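Local coordinates for brain-specific angiogenesis inhibitor 1-associated protein 2-like protein 2 (Mus musculus, PDB 3OK8), which is an epithelial-specific I-BAR (IMD) domain protein that binds phosphoinositides and generates planar or gently curved membrane structures, at the interface of chains A and B. Numbering follows the deposited sequence. Chains: chain A/B, Brain-specific angiogenesis inhibitor 1-associated protein 2-like protein 2.

Four patches of one two-fold symmetric interface show how long helices build the antiparallel I-BAR dimer. The C-alpha centres of contact 1 and contact 2 lie about 13 Å apart, and the two share A:Phe54; contact 2 and contact 3, about 11 Å apart, share B:Leu194 and B:Ser197. Contact 4 stands about 25 Å from contact 1 and about 33 Å from contact 2. There A:Tyr53 and B:His193 of contacts 1 and 2 become B:Tyr53 and A:His193. Contacts 1 to 3 thus adjoin, contact 4 comes from the symmetry-related half, and together they join two three-helix bundles into one elongated body.

Contact 1: the interface of chains A and B. Residues chain A 46, 49-50, 53-54; chain B 32, 35-36, 39, 98.
A:Ala50 and A:Tyr53 meet B:Tyr39 and B:Gly36 where helix 5-66 of chain A and helix 7-64 of chain B run antiparallel, every residue of the patch keeping helical backbone torsions. The chains interlock through two tyrosines, one from each side, whose side chains cross at about a right angle. With CG anti to its backbone N (chi1 -159°), B:Tyr39 extends its ring under the backbone of A:Ala50, whose CA sits over the ring face, 3.9 Å from its centroid. One methyl of A:Leu46 adds to this packing, CD1 lying 3.5 Å from B:Tyr39 CE2. A:Tyr53 is sandwiched in turn. B:Leu32 CD2 covers one face, 3.8 Å from the ring centroid, while B:Phe98 brings its rim onto the opposite face, the two planes at 84°. Close approach of the helices shows at B:Gly36, where CA lies 3.7 Å from A:Tyr53 CE2 with no side chain intervening. Among these residues no polar atom bonds directly across; instead water 1 links two backbone carbonyls, lying 2.8 Å from both A:Ala49 O and B:Leu35 O. Shape-matched aromatic packing here helps to hold the dimer of the membrane-binding domain together.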
loop_
_atom_site.group_PDB
_atom_site.type_symbol
_atom_site.label_atom_id
_atom_site.label_comp_id
_atom_site.label_asym_id
_atom_site.label_seq_id
_atom_site.Cartn_x
_atom_site.Cartn_y
_atom_site.Cartn_z
ATOM N N LEU A 46 5.679 4.034 -3.898
ATOM C CA LEU A 46 5.552 2.617 -3.561
ATOM C C LEU A 46 5.301 1.819 -4.828
ATOM O O LEU A 46 5.932 0.797 -5.053
ATOM C CB LEU A 46 4.437 2.350 -2.553
ATOM C CG LEU A 46 4.274 0.883 -2.126
ATOM C CD1 LEU A 46 5.399 0.424 -1.182
ATOM C CD2 LEU A 46 2.946 0.666 -1.466
ATOM N N ALA A 49 8.774 1.318 -6.764
ATOM C CA ALA A 49 9.565 0.321 -6.071
ATOM C C ALA A 49 9.020 -1.085 -6.248
ATOM O O ALA A 49 9.793 -2.029 -6.302
ATOM C CB ALA A 49 9.637 0.651 -4.600
ATOM N N ALA A 50 7.699 -1.228 -6.311
ATOM C CA ALA A 50 7.087 -2.533 -6.550
ATOM C C ALA A 50 7.315 -2.978 -7.981
ATOM O O ALA A 50 7.694 -4.116 -8.224
ATOM C CB ALA A 50 5.588 -2.504 -6.247
ATOM N N TYR A 53 10.970 -4.012 -8.440
ATOM C CA TYR A 53 11.146 -5.303 -7.793
ATOM C C TYR A 53 10.577 -6.477 -8.598
ATOM O O TYR A 53 11.261 -7.485 -8.841
ATOM C CB TYR A 53 10.489 -5.284 -6.427
ATOM C CG TYR A 53 10.719 -6.543 -5.633
ATOM C CD1 TYR A 53 9.771 -7.568 -5.612
ATOM C CD2 TYR A 53 11.874 -6.700 -4.884
ATOM C CE1 TYR A 53 9.984 -8.718 -4.861
ATOM C CE2 TYR A 53 12.094 -7.835 -4.129
ATOM C CZ TYR A 53 11.159 -8.844 -4.126
ATOM O OH TYR A 53 11.413 -9.962 -3.365
ATOM N N PHE A 54 9.319 -6.376 -9.002
ATOM C CA PHE A 54 8.708 -7.512 -9.696
ATOM C C PHE A 54 9.171 -7.670 -11.144
ATOM O O PHE A 54 9.143 -8.768 -11.694
ATOM C CB PHE A 54 7.191 -7.540 -9.527
ATOM C CG PHE A 54 6.766 -8.180 -8.236
ATOM C CD1 PHE A 54 6.782 -9.561 -8.090
ATOM C CD2 PHE A 54 6.413 -7.409 -7.147
ATOM C CE1 PHE A 54 6.417 -10.165 -6.885
ATOM C CE2 PHE A 54 6.037 -8.005 -5.944
ATOM C CZ PHE A 54 6.042 -9.379 -5.815
ATOM N N LEU B 32 18.019 -8.204 -5.880
ATOM C CA LEU B 32 16.639 -8.403 -5.427
ATOM C C LEU B 32 16.464 -7.983 -3.969
ATOM O O LEU B 32 15.398 -7.516 -3.586
ATOM C CB LEU B 32 16.240 -9.869 -5.581
ATOM C CG LEU B 32 15.030 -10.212 -6.440
ATOM C CD1 LEU B 32 14.337 -11.456 -5.875
ATOM C CD2 LEU B 32 14.072 -9.037 -6.532
ATOM N N LEU B 35 16.359 -4.069 -4.042
ATOM C CA LEU B 35 15.034 -3.637 -4.474
ATOM C C LEU B 35 14.004 -4.000 -3.417
ATOM O O LEU B 35 13.016 -3.293 -3.226
ATOM C CB LEU B 35 14.676 -4.265 -5.819
ATOM C CG LEU B 35 15.663 -3.905 -6.928
ATOM C CD1 LEU B 35 15.461 -4.792 -8.154
ATOM C CD2 LEU B 35 15.549 -2.417 -7.287
ATOM N N GLY B 36 14.244 -5.106 -2.723
ATOM C CA GLY B 36 13.397 -5.508 -1.615
ATOM C C GLY B 36 13.349 -4.429 -0.548
ATOM O O GLY B 36 12.275 -3.978 -0.163
ATOM N N TYR B 39 11.745 -1.218 -1.651
ATOM C CA TYR B 39 10.315 -1.461 -1.553
ATOM C C TYR B 39 9.816 -1.245 -0.122
ATOM O O TYR B 39 8.810 -0.559 0.104
ATOM C CB TYR B 39 10.043 -2.906 -1.961
ATOM C CG TYR B 39 8.638 -3.197 -2.399
ATOM C CD1 TYR B 39 8.399 -4.172 -3.355
ATOM C CD2 TYR B 39 7.545 -2.509 -1.862
ATOM C CE1 TYR B 39 7.116 -4.466 -3.775
ATOM C CE2 TYR B 39 6.247 -2.789 -2.283
ATOM C CZ TYR B 39 6.044 -3.775 -3.244
ATOM O OH TYR B 39 4.778 -4.093 -3.689
ATOM N N PHE B 98 7.802 -10.146 4.838
ATOM C CA PHE B 98 8.658 -9.839 3.708
ATOM C C PHE B 98 10.099 -9.702 4.155
ATOM O O PHE B 98 10.955 -10.457 3.720
ATOM C CB PHE B 98 8.204 -8.531 3.068
ATOM C CG PHE B 98 8.740 -8.307 1.691
ATOM C CD1 PHE B 98 8.879 -7.027 1.191
ATOM C CD2 PHE B 98 9.112 -9.373 0.894
ATOM C CE1 PHE B 98 9.373 -6.807 -0.078
ATOM C CE2 PHE B 98 9.603 -9.161 -0.379
ATOM C CZ PHE B 98 9.729 -7.877 -0.868
HETATM O O HOH W 1 12.324 -1.532 -5.235
#

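Contact 2: the interface of chains A and B. Residues chain A 54, 57, 76-77, 80, 218; chain B 189-190, 193-194, 197.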
loop_
_atom_site.group_PDB
_atom_site.type_symbol
_atom_site.label_atom_id
_atom_site.label_comp_id
_atom_site.label_asym_id
_atom_site.label_seq_id
_atom_site.Cartn_x
_atom_site.Cartn_y
_atom_site.Cartn_z
ATOM N N PHE A 54 9.319 -6.376 -9.002
ATOM C CA PHE A 54 8.708 -7.512 -9.696
ATOM C C PHE A 54 9.171 -7.670 -11.144
ATOM O O PHE A 54 9.143 -8.768 -11.694
ATOM C CB PHE A 54 7.191 -7.540 -9.527
ATOM C CG PHE A 54 6.766 -8.180 -8.236
ATOM C CD1 PHE A 54 6.782 -9.561 -8.090
ATOM C CD2 PHE A 54 6.413 -7.409 -7.147
ATOM C CE1 PHE A 54 6.417 -10.165 -6.885
ATOM C CE2 PHE A 54 6.037 -8.005 -5.944
ATOM C CZ PHE A 54 6.042 -9.379 -5.815
ATOM N N ILE A 57 11.888 -9.866 -10.621
ATOM C CA ILE A 57 11.451 -11.247 -10.465
ATOM C C ILE A 57 11.079 -11.836 -11.820
ATOM O O ILE A 57 11.389 -12.986 -12.093
ATOM C CB ILE A 57 10.270 -11.438 -9.525
ATOM C CG1 ILE A 57 10.754 -11.809 -8.124
ATOM C CG2 ILE A 57 9.423 -12.604 -10.034
ATOM C CD1 ILE A 57 11.151 -10.650 -7.281
ATOM N N ILE A 76 5.803 -19.794 -12.753
ATOM C CA ILE A 76 5.262 -19.253 -11.528
ATOM C C ILE A 76 5.756 -17.845 -11.210
ATOM O O ILE A 76 4.964 -16.979 -10.826
ATOM C CB ILE A 76 5.532 -20.192 -10.349
ATOM C CG1 ILE A 76 4.738 -21.488 -10.543
ATOM C CG2 ILE A 76 5.196 -19.481 -9.037
ATOM C CD1 ILE A 76 5.065 -22.598 -9.563
ATOM N N LEU A 77 7.054 -17.612 -11.384
ATOM C CA LEU A 77 7.652 -16.315 -11.065
ATOM C C LEU A 77 7.177 -15.218 -12.013
ATOM O O LEU A 77 6.945 -14.077 -11.610
ATOM C CB LEU A 77 9.185 -16.408 -11.103
ATOM C CG LEU A 77 9.806 -17.351 -10.071
ATOM C CD1 LEU A 77 11.275 -17.731 -10.447
ATOM C CD2 LEU A 77 9.753 -16.725 -8.685
ATOM N N MET A 80 3.817 -14.187 -11.071
ATOM C CA MET A 80 3.769 -13.445 -9.830
ATOM C C MET A 80 3.955 -11.977 -10.148
ATOM O O MET A 80 3.236 -11.126 -9.621
ATOM C CB MET A 80 4.842 -13.920 -8.863
ATOM C CG MET A 80 4.519 -15.204 -8.133
ATOM S SD MET A 80 5.950 -15.787 -7.190
ATOM C CE MET A 80 5.207 -17.102 -6.232
ATOM N N TRP A 218 -0.040 -21.871 -7.670
ATOM C CA TRP A 218 1.398 -21.746 -7.461
ATOM C C TRP A 218 1.946 -22.722 -6.428
ATOM O O TRP A 218 3.099 -22.612 -6.027
ATOM C CB TRP A 218 1.760 -20.322 -7.032
ATOM C CG TRP A 218 1.451 -19.255 -8.037
ATOM C CD1 TRP A 218 1.312 -19.404 -9.396
ATOM C CD2 TRP A 218 1.293 -17.860 -7.767
ATOM N NE1 TRP A 218 1.054 -18.177 -9.978
ATOM C CE2 TRP A 218 1.038 -17.218 -8.999
ATOM C CE3 TRP A 218 1.323 -17.089 -6.596
ATOM C CZ2 TRP A 218 0.820 -15.839 -9.093
ATOM C CZ3 TRP A 218 1.104 -15.718 -6.690
ATOM C CH2 TRP A 218 0.854 -15.109 -7.931
ATOM N N LEU B 189 13.165 -19.089 -4.246
ATOM C CA LEU B 189 12.523 -17.854 -4.675
ATOM C C LEU B 189 10.996 -17.991 -4.734
ATOM O O LEU B 189 10.255 -17.151 -4.193
ATOM C CB LEU B 189 13.040 -17.440 -6.051
ATOM C CG LEU B 189 13.813 -16.142 -6.231
ATOM C CD1 LEU B 189 13.549 -15.554 -7.607
ATOM C CD2 LEU B 189 13.420 -15.156 -5.151
ATOM N N ALA B 190 10.526 -19.039 -5.403
ATOM C CA ALA B 190 9.094 -19.259 -5.565
ATOM C C ALA B 190 8.379 -19.618 -4.262
ATOM O O ALA B 190 7.310 -19.075 -3.987
ATOM C CB ALA B 190 8.816 -20.310 -6.641
ATOM N N HIS B 193 8.004 -16.361 -2.034
ATOM C CA HIS B 193 6.959 -15.444 -2.477
ATOM C C HIS B 193 5.543 -16.037 -2.443
ATOM O O HIS B 193 4.573 -15.289 -2.347
ATOM C CB HIS B 193 7.292 -14.845 -3.846
ATOM C CG HIS B 193 8.537 -14.009 -3.847
ATOM N ND1 HIS B 193 9.788 -14.545 -3.651
ATOM C CD2 HIS B 193 8.720 -12.677 -4.002
ATOM C CE1 HIS B 193 10.692 -13.582 -3.692
ATOM N NE2 HIS B 193 10.071 -12.437 -3.906
ATOM N N LEU B 194 5.416 -17.362 -2.496
ATOM C CA LEU B 194 4.107 -17.997 -2.292
ATOM C C LEU B 194 3.659 -17.797 -0.843
ATOM O O LEU B 194 2.474 -17.600 -0.563
ATOM C CB LEU B 194 4.182 -19.490 -2.579
ATOM C CG LEU B 194 2.990 -20.286 -3.124
ATOM C CD1 LEU B 194 3.067 -21.714 -2.610
ATOM C CD2 LEU B 194 1.654 -19.686 -2.776
ATOM N N SER B 197 2.580 -14.297 -0.372
ATOM C CA SER B 197 1.289 -14.170 -1.026
ATOM C C SER B 197 0.156 -14.653 -0.143
ATOM O O SER B 197 -0.917 -14.053 -0.131
ATOM C CB SER B 197 1.270 -14.964 -2.332
ATOM O OG SER B 197 1.994 -14.298 -3.353
#
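A:Met80 and B:His193 form the centre of this patch, their side chains passing each other at a slant. The thioether chain is extended beyond CG (chi2 172°), which carries SD alongside the histidine stem, 3.7 Å from B:His193 CB, and sends the terminal methyl on to the helix backbone, where CE lies 3.7 Å from B:Ala190 O. Further back, the same chain supports the indole of A:Trp218: A:Met80 CG stands above one face of it, displaced toward the rim. That indole turns an edge to chain B, with B:Ser197 OG in its plane and 3.7 Å from A:Trp218 CZ3. The imidazole reaches in the other direction, tip to tip with A:Ile57, whose CD1 is 4.0 Å from B:His193 NE2. Its rotation is steadied within its own helix by a hydrogen bond from B:His193 ND1 to B:Leu189 O of 2.7 Å, the acceptor lying 20° out of the ring plane. One turn onward B:Ser197 OG donates to B:His193 O, so the hydroxyl facing the indole has a polar partner. At the flanks A:Leu77 CD2 rests on the backbone of B:Ala190, and B:Leu194 CD1 packs 3.5 Å from A:Trp218 O. In the fold, helix 154-221 of chain B lies against helices 5-66 and 71-147 of chain A, with A:Trp218, just past the end of helix 153-217, closing one side.

Contact 3: the interface of chains A and B. Residues chain A 208, 211-212, 215; chain B 194, 197-198, 201.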
loop_
_atom_site.group_PDB
_atom_site.type_symbol
_atom_site.label_atom_id
_atom_site.label_comp_id
_atom_site.label_asym_id
_atom_site.label_seq_id
_atom_site.Cartn_x
_atom_site.Cartn_y
_atom_site.Cartn_z
ATOM N N ARG A 208 -8.251 -9.828 -3.362
ATOM C CA ARG A 208 -8.489 -11.056 -2.624
ATOM C C ARG A 208 -8.998 -12.126 -3.580
ATOM O O ARG A 208 -8.663 -13.300 -3.445
ATOM C CB ARG A 208 -9.495 -10.854 -1.497
ATOM C CG ARG A 208 -9.416 -11.947 -0.460
ATOM C CD ARG A 208 -10.328 -11.684 0.698
ATOM N NE ARG A 208 -11.675 -12.175 0.443
ATOM C CZ ARG A 208 -12.226 -13.203 1.082
ATOM N NH1 ARG A 208 -13.464 -13.579 0.783
ATOM N NH2 ARG A 208 -11.543 -13.841 2.029
ATOM N N LEU A 211 -5.977 -13.702 -5.538
ATOM C CA LEU A 211 -4.984 -14.346 -4.696
ATOM C C LEU A 211 -5.479 -15.668 -4.131
ATOM O O LEU A 211 -4.677 -16.511 -3.745
ATOM C CB LEU A 211 -4.507 -13.422 -3.577
ATOM C CG LEU A 211 -3.523 -12.342 -4.027
ATOM C CD1 LEU A 211 -2.855 -11.701 -2.831
ATOM C CD2 LEU A 211 -2.467 -12.930 -4.955
ATOM N N GLN A 212 -6.792 -15.865 -4.102
ATOM C CA GLN A 212 -7.340 -17.097 -3.552
ATOM C C GLN A 212 -7.090 -18.248 -4.516
ATOM O O GLN A 212 -7.009 -19.414 -4.110
ATOM C CB GLN A 212 -8.832 -16.938 -3.244
ATOM C CG GLN A 212 -9.087 -15.837 -2.229
ATOM C CD GLN A 212 -10.442 -15.942 -1.558
ATOM O OE1 GLN A 212 -10.532 -16.066 -0.339
ATOM N NE2 GLN A 212 -11.499 -15.903 -2.350
ATOM N N VAL A 215 -2.596 -18.473 -5.192
ATOM C CA VAL A 215 -1.949 -19.270 -4.147
ATOM C C VAL A 215 -2.130 -20.788 -4.353
ATOM O O VAL A 215 -1.285 -21.592 -3.953
ATOM C CB VAL A 215 -2.391 -18.846 -2.721
ATOM C CG1 VAL A 215 -2.114 -17.342 -2.495
ATOM C CG2 VAL A 215 -3.871 -19.170 -2.476
ATOM N N LEU B 194 5.416 -17.362 -2.496
ATOM C CA LEU B 194 4.107 -17.997 -2.292
ATOM C C LEU B 194 3.659 -17.797 -0.843
ATOM O O LEU B 194 2.474 -17.600 -0.563
ATOM C CB LEU B 194 4.182 -19.490 -2.579
ATOM C CG LEU B 194 2.990 -20.286 -3.124
ATOM C CD1 LEU B 194 3.067 -21.714 -2.610
ATOM C CD2 LEU B 194 1.654 -19.686 -2.776
ATOM N N SER B 197 2.580 -14.297 -0.372
ATOM C CA SER B 197 1.289 -14.170 -1.026
ATOM C C SER B 197 0.156 -14.653 -0.143
ATOM O O SER B 197 -0.917 -14.053 -0.131
ATOM C CB SER B 197 1.270 -14.964 -2.332
ATOM O OG SER B 197 1.994 -14.298 -3.353
ATOM N N ASN B 198 0.386 -15.749 0.572
ATOM C CA ASN B 198 -0.614 -16.278 1.485
ATOM C C ASN B 198 -0.792 -15.421 2.733
ATOM O O ASN B 198 -1.916 -15.218 3.214
ATOM C CB ASN B 198 -0.273 -17.701 1.872
ATOM C CG ASN B 198 -0.694 -18.687 0.823
ATOM O OD1 ASN B 198 -1.836 -18.654 0.364
ATOM N ND2 ASN B 198 0.222 -19.570 0.420
ATOM N N LEU B 201 -2.776 -12.542 1.574
ATOM C CA LEU B 201 -4.146 -12.984 1.366
ATOM C C LEU B 201 -4.952 -13.014 2.678
ATOM O O LEU B 201 -6.119 -12.601 2.710
ATOM C CB LEU B 201 -4.165 -14.366 0.710
ATOM C CG LEU B 201 -5.526 -15.013 0.443
ATOM C CD1 LEU B 201 -6.396 -14.072 -0.376
ATOM C CD2 LEU B 201 -5.403 -16.390 -0.254
HETATM O O HOH W 2 -8.558 -13.766 2.946
HETATM O O HOH W 3 -0.519 -22.000 -0.897
#
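The guanidinium of A:Arg208, whose stem packs on B:Leu201, carries A:Gln212 OE1 above one face, offset toward the rim, and water 2 in plane at its edge. That water lies 3.1 Å from A:Arg208 NH2 and 2.7 Å from B:Leu201 O, so the guanidinium meets chain B through water 2. A second flat group, the carboxamide of B:Asn198, leans across A:Val215, its CG 3.9 Å from the methyl CG1, while ND2 lies 2.9 Å from water 3 (154° at H), and this water also touches A:Val215 O. An alanine in place of B:Asn198 would probably leave water 3 without its amide anchor and strip cover from A:Val215. Between the two bridges B:Leu201 stretches toward chain A with CG anti to its backbone N (chi1 179°). One branch, CD1, lodges against A:Arg208 CG at 3.7 Å, with A:Gln212 CG equally near; the other, CD2, faces A:Leu211 O. B:Leu194 CD2 closes the far end, 3.9 Å from A:Val215 CA. In the fold, the final long helices of the two chains, 153-217 and 154-221, pass here in antiparallel fashion, apolar contacts lying between two water bridges.

Contact 4: the interface of chains A and B. Residues chain A 32, 35-36, 39, 98, 102, 193; chain B 53-54, 57.
A:His193 NE2 and the phenol oxygen B:Tyr53 OH are joined across the interface by a hydrogen bond of 2.8 Å, 145° at H, whose direction the structure alone does not decide. The side chains meet tip to tip, and each ring receives the other at its edge: NE2 lies in the tyrosine plane, and B:Tyr53 CZ in the imidazole plane. Apolar groups clamp the histidine from both faces, B:Ile57 CD1 on one, 3.8 Å from the ring centroid, and A:Leu102 CD1 above the centre of the opposite one. A:Leu32 CD2 presses tightly against that same isoleucine methyl. The tyrosine holds CG anti to its backbone N (chi1 177°), which projects the ring between the helices of chain A. A:Phe98 directs its rim at one face, CZ 3.8 Å from B:Tyr53 CZ with the planes at 87°, and A:Gly36 CA lies 3.7 Å from B:Tyr53 CD2. Nearer the root, A:Tyr39 CD2 touches B:Tyr53 CG at 3.8 Å, while A:Tyr39 CE2 reaches B:Phe54 CE2 at 3.7 Å. A phenylalanine in place of B:Tyr53 would probably leave A:His193 NE2 without its phenol partner, with one less restraint on the imidazole. In the fold, helix 7-64 of chain B inserts this tyrosine where helices 5-66, 71-147 and 153-217 of chain A converge.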
loop_
_atom_site.group_PDB
_atom_site.type_symbol
_atom_site.label_atom_id
_atom_site.label_comp_id
_atom_site.label_asym_id
_atom_site.label_seq_id
_atom_site.Cartn_x
_atom_site.Cartn_y
_atom_site.Cartn_z
ATOM N N LEU A 32 -5.435 19.250 4.807
ATOM C CA LEU A 32 -5.726 17.932 4.227
ATOM C C LEU A 32 -5.330 17.849 2.758
ATOM O O LEU A 32 -4.963 16.777 2.277
ATOM C CB LEU A 32 -7.201 17.548 4.417
ATOM C CG LEU A 32 -7.542 16.487 5.470
ATOM C CD1 LEU A 32 -6.491 16.419 6.560
ATOM C CD2 LEU A 32 -8.935 16.722 6.050
ATOM N N LEU A 35 -1.364 17.479 3.204
ATOM C CA LEU A 35 -1.034 16.145 3.665
ATOM C C LEU A 35 -1.485 15.116 2.643
ATOM O O LEU A 35 -0.837 14.088 2.460
ATOM C CB LEU A 35 -1.692 15.878 5.015
ATOM C CG LEU A 35 -1.161 16.756 6.139
ATOM C CD1 LEU A 35 -1.973 16.557 7.408
ATOM C CD2 LEU A 35 0.329 16.462 6.363
ATOM N N GLY A 36 -2.605 15.402 1.983
ATOM C CA GLY A 36 -3.145 14.520 0.968
ATOM C C GLY A 36 -2.206 14.372 -0.220
ATOM O O GLY A 36 -2.034 13.281 -0.759
ATOM N N TYR A 39 0.605 12.132 0.661
ATOM C CA TYR A 39 0.059 10.780 0.621
ATOM C C TYR A 39 0.123 10.178 -0.799
ATOM O O TYR A 39 0.557 9.039 -0.991
ATOM C CB TYR A 39 -1.383 10.842 1.112
ATOM C CG TYR A 39 -1.963 9.558 1.653
ATOM C CD1 TYR A 39 -1.356 8.332 1.430
ATOM C CD2 TYR A 39 -3.155 9.576 2.364
ATOM C CE1 TYR A 39 -1.912 7.162 1.928
ATOM C CE2 TYR A 39 -3.718 8.418 2.855
ATOM C CZ TYR A 39 -3.101 7.214 2.634
ATOM O OH TYR A 39 -3.686 6.070 3.142
ATOM N N PHE A 98 -9.109 9.170 -4.939
ATOM C CA PHE A 98 -8.538 10.023 -3.907
ATOM C C PHE A 98 -8.088 11.360 -4.485
ATOM O O PHE A 98 -8.400 12.413 -3.943
ATOM C CB PHE A 98 -7.361 9.296 -3.259
ATOM C CG PHE A 98 -6.820 9.964 -2.029
ATOM C CD1 PHE A 98 -5.483 9.849 -1.714
ATOM C CD2 PHE A 98 -7.645 10.704 -1.190
ATOM C CE1 PHE A 98 -4.962 10.454 -0.579
ATOM C CE2 PHE A 98 -7.137 11.310 -0.044
ATOM C CZ PHE A 98 -5.789 11.185 0.263
ATOM N N LEU A 102 -11.521 13.853 -4.638
ATOM C CA LEU A 102 -11.411 14.401 -3.305
ATOM C C LEU A 102 -10.421 15.563 -3.264
ATOM O O LEU A 102 -10.804 16.693 -2.963
ATOM C CB LEU A 102 -11.040 13.282 -2.336
ATOM C CG LEU A 102 -11.168 13.479 -0.832
ATOM C CD1 LEU A 102 -11.342 12.139 -0.164
ATOM C CD2 LEU A 102 -9.968 14.194 -0.270
ATOM N N HIS A 193 -15.054 10.768 2.123
ATOM C CA HIS A 193 -14.194 9.729 2.655
ATOM C C HIS A 193 -14.895 8.397 2.706
ATOM O O HIS A 193 -14.251 7.344 2.724
ATOM C CB HIS A 193 -13.626 10.134 4.010
ATOM C CG HIS A 193 -12.435 11.032 3.892
ATOM N ND1 HIS A 193 -12.541 12.402 3.783
ATOM C CD2 HIS A 193 -11.115 10.748 3.808
ATOM C CE1 HIS A 193 -11.335 12.927 3.664
ATOM N NE2 HIS A 193 -10.451 11.945 3.672
ATOM N N TYR B 53 -2.034 11.902 7.628
ATOM C CA TYR B 53 -3.233 12.366 6.955
ATOM C C TYR B 53 -4.482 12.091 7.780
ATOM O O TYR B 53 -5.355 12.952 7.922
ATOM C CB TYR B 53 -3.364 11.679 5.599
ATOM C CG TYR B 53 -4.618 12.053 4.880
ATOM C CD1 TYR B 53 -5.796 11.345 5.087
ATOM C CD2 TYR B 53 -4.639 13.137 4.014
ATOM C CE1 TYR B 53 -6.946 11.694 4.441
ATOM C CE2 TYR B 53 -5.784 13.497 3.363
ATOM C CZ TYR B 53 -6.936 12.767 3.579
ATOM O OH TYR B 53 -8.078 13.127 2.934
ATOM N N PHE B 54 -4.565 10.882 8.319
ATOM C CA PHE B 54 -5.719 10.467 9.097
ATOM C C PHE B 54 -5.664 10.894 10.558
ATOM O O PHE B 54 -6.658 10.789 11.286
ATOM C CB PHE B 54 -5.903 8.966 8.998
ATOM C CG PHE B 54 -6.540 8.528 7.714
ATOM C CD1 PHE B 54 -7.916 8.380 7.628
ATOM C CD2 PHE B 54 -5.770 8.282 6.592
ATOM C CE1 PHE B 54 -8.510 7.987 6.446
ATOM C CE2 PHE B 54 -6.358 7.891 5.404
ATOM C CZ PHE B 54 -7.730 7.741 5.331
ATOM N N ILE B 57 -7.591 14.052 9.859
ATOM C CA ILE B 57 -9.001 13.695 9.745
ATOM C C ILE B 57 -9.636 13.522 11.125
ATOM O O ILE B 57 -10.725 14.038 11.384
ATOM C CB ILE B 57 -9.199 12.404 8.912
ATOM C CG1 ILE B 57 -8.920 12.681 7.433
ATOM C CG2 ILE B 57 -10.600 11.877 9.087
ATOM C CD1 ILE B 57 -10.003 13.515 6.743
#